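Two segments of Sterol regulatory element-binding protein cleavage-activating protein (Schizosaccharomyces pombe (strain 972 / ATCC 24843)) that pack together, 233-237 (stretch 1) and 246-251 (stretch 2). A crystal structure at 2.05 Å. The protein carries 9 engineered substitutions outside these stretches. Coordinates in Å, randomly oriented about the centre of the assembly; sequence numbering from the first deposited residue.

Stretch 1 (233-237) ADILF
Stretch 2 (246-251) MIDLKN

Two antiparallel strands joined edge to edge illustrate a general rule of β-structure: the backbone fixes the register, and the register decides which side chains meet. Here strand 235-237 runs against strand 246-248 at 155° between their N-to-C directions, with axes approaching to 4.8 Å. Backbone angles of the six strand residues are extended, with phi from -81° to -125° and psi from 113° to 139°. The pairs are Phe237 with Met246, Leu236 with Ile247 and Ile235 with Asp248, their CA atoms 4.6, 5.3 and 4.9 Å apart. The first and last are non-hydrogen-bonded pairs with side chains on one face of the sheet; the middle pair is hydrogen-bonded and projects from the other.

Met246 is the first residue of stretch 2, in a strand already under way. With chi1 t and chi2 t, its CG and SD lie against the Phe237 ring, itself set by chi1 m (-69°) and chi2 81°; chi3 p (87°) then sets CE. Met246 CG lies over one ring face, 4.1 Å from the centroid of the Phe237 ring and 28° off its normal, a CH-pi contact. The sulfur approaches obliquely, with Met246 SD 3.6 Å from Phe237 CZ, where a polarizable atom suits an aromatic neighbor. On the same face of the sheet, Met246 CG also packs 3.5 Å from Ile235 CG2; Ile235 adopts chi1 m and chi2 t.

At Ile247 the backbones exchange two hydrogen bonds with a single partner residue. Ile247 N donates to Leu236 O at 2.9 Å, and Leu236 N returns a bond to Ile247 O at 3.1 Å, each with an angle of 160° at the hydrogen. The same carbonyl receives a CA-H...O contact, Ile235 CA to Ile247 O at 3.3 Å. The side chains meet more loosely: Ile247 (m, t) brings CD1 to 4.4 Å from CD2 of Leu236, whose chi1 is t and chi2 138°.

Asp248 pairs with Ile235 without bridging hydrogen bonds; its carboxylate accepts bonds from its own stretch, and is also bonded elsewhere in the structure. With chi1 t and chi2 16°, Asp248 OD1 accepts a 2.8 Å bond from Lys250 N, while weak bonds from Asn251 N and ND2 add to the local network. These bonds tie the backbone that follows the strand to the Asp248 carboxylate.

Leu249, at phi/psi -83°/-17°, has left the extended conformation, yet Leu249 N still donates to Asp234 O at 2.9 Å and a nearly linear 171°. Asp234 has left-handed angles, 58°/51°; this bond extends the pairing one residue beyond the bridged pairs. The Leu249 side chain points toward stretch 1, with chi1 -91° and chi2 -1° both between wells, and its CD2 packs 3.7 Å from Leu236 CB.

Lys250 (-74°/-57°), partly exposed, makes a small contact, its CB 3.6 Å from Asp234 OD2. Its chain is extended through chi3, with chi4 m, and its end leads away from stretch 1. Asn251, with chi1 m, lies beyond reach of stretch 1.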

# COMPACT_ATOMS: atom_id res chain seq x y z
N ALA A 233 7.05 10.39 7.66
CA ALA A 233 8.17 10.32 8.59
C ALA A 233 9.47 10.63 7.87
O ALA A 233 10.50 10.75 8.50
CB ALA A 233 8.20 8.91 9.26
N ASP A 234 9.43 10.68 6.53
CA ASP A 234 10.60 10.83 5.65
C ASP A 234 11.63 9.64 5.92
O ASP A 234 12.82 9.83 6.10
CB ASP A 234 11.26 12.19 5.80
CG ASP A 234 11.79 12.72 4.50
OD1 ASP A 234 11.79 11.99 3.49
OD2 ASP A 234 12.13 13.92 4.47
N ILE A 235 11.11 8.44 5.90
CA ILE A 235 11.87 7.26 6.19
C ILE A 235 11.76 6.29 5.03
O ILE A 235 10.65 6.12 4.50
CB ILE A 235 11.33 6.54 7.41
CG1 ILE A 235 11.77 7.32 8.65
CG2 ILE A 235 11.92 5.14 7.53
CD1 ILE A 235 11.07 6.87 9.87
N LEU A 236 12.88 5.67 4.69
CA LEU A 236 12.94 4.56 3.77
C LEU A 236 13.49 3.33 4.46
O LEU A 236 14.51 3.43 5.21
CB LEU A 236 13.87 4.92 2.63
CG LEU A 236 13.98 3.86 1.53
CD1 LEU A 236 13.97 4.44 0.16
CD2 LEU A 236 15.27 3.06 1.68
N PHE A 237 12.83 2.18 4.22
CA PHE A 237 13.27 0.89 4.78
C PHE A 237 13.94 0.16 3.59
O PHE A 237 13.36 0.05 2.50
CB PHE A 237 12.12 0.07 5.33
CG PHE A 237 11.50 0.62 6.58
CD1 PHE A 237 10.57 1.64 6.51
CD2 PHE A 237 11.83 0.12 7.81
CE1 PHE A 237 10.02 2.16 7.66
CE2 PHE A 237 11.31 0.63 8.92
CZ PHE A 237 10.38 1.62 8.86
N MET A 246 16.68 1.18 8.41
CA MET A 246 15.66 2.22 8.51
C MET A 246 16.43 3.54 8.43
O MET A 246 17.26 3.82 9.27
CB MET A 246 14.84 2.09 9.77
CG MET A 246 13.76 3.20 9.84
SD MET A 246 12.67 3.01 11.21
CE MET A 246 13.66 3.92 12.41
N ILE A 247 16.21 4.29 7.34
CA ILE A 247 17.03 5.42 7.00
C ILE A 247 16.20 6.73 7.01
O ILE A 247 15.08 6.78 6.49
CB ILE A 247 17.58 5.19 5.63
CG1 ILE A 247 18.47 3.93 5.61
CG2 ILE A 247 18.27 6.41 5.11
CD1 ILE A 247 18.85 3.49 4.23
N ASP A 248 16.73 7.75 7.67
CA ASP A 248 16.16 9.13 7.67
C ASP A 248 16.57 9.84 6.41
O ASP A 248 17.76 10.15 6.17
CB ASP A 248 16.63 9.89 8.90
CG ASP A 248 16.27 11.41 8.86
OD1 ASP A 248 15.40 11.91 8.04
OD2 ASP A 248 16.91 12.09 9.72
N LEU A 249 15.63 10.11 5.56
CA LEU A 249 16.00 10.70 4.27
C LEU A 249 16.19 12.23 4.38
O LEU A 249 16.67 12.85 3.48
CB LEU A 249 14.88 10.41 3.28
CG LEU A 249 14.75 9.22 2.35
CD1 LEU A 249 15.86 8.21 2.42
CD2 LEU A 249 13.37 8.61 2.37
N LYS A 250 15.69 12.84 5.45
CA LYS A 250 15.80 14.30 5.58
C LYS A 250 17.25 14.67 5.93
O LYS A 250 17.93 15.39 5.18
CB LYS A 250 14.86 14.79 6.63
CG LYS A 250 14.93 16.30 6.91
CD LYS A 250 14.03 16.66 8.08
CE LYS A 250 13.99 18.17 8.30
NZ LYS A 250 15.36 18.67 8.67
N ASN A 251 17.73 14.09 7.02
CA ASN A 251 19.11 14.33 7.48
C ASN A 251 20.12 13.25 7.03
O ASN A 251 21.22 13.27 7.47
CB ASN A 251 19.07 14.43 9.01
CG ASN A 251 18.09 15.48 9.49
OD1 ASN A 251 18.17 16.61 9.04
ND2 ASN A 251 17.14 15.11 10.36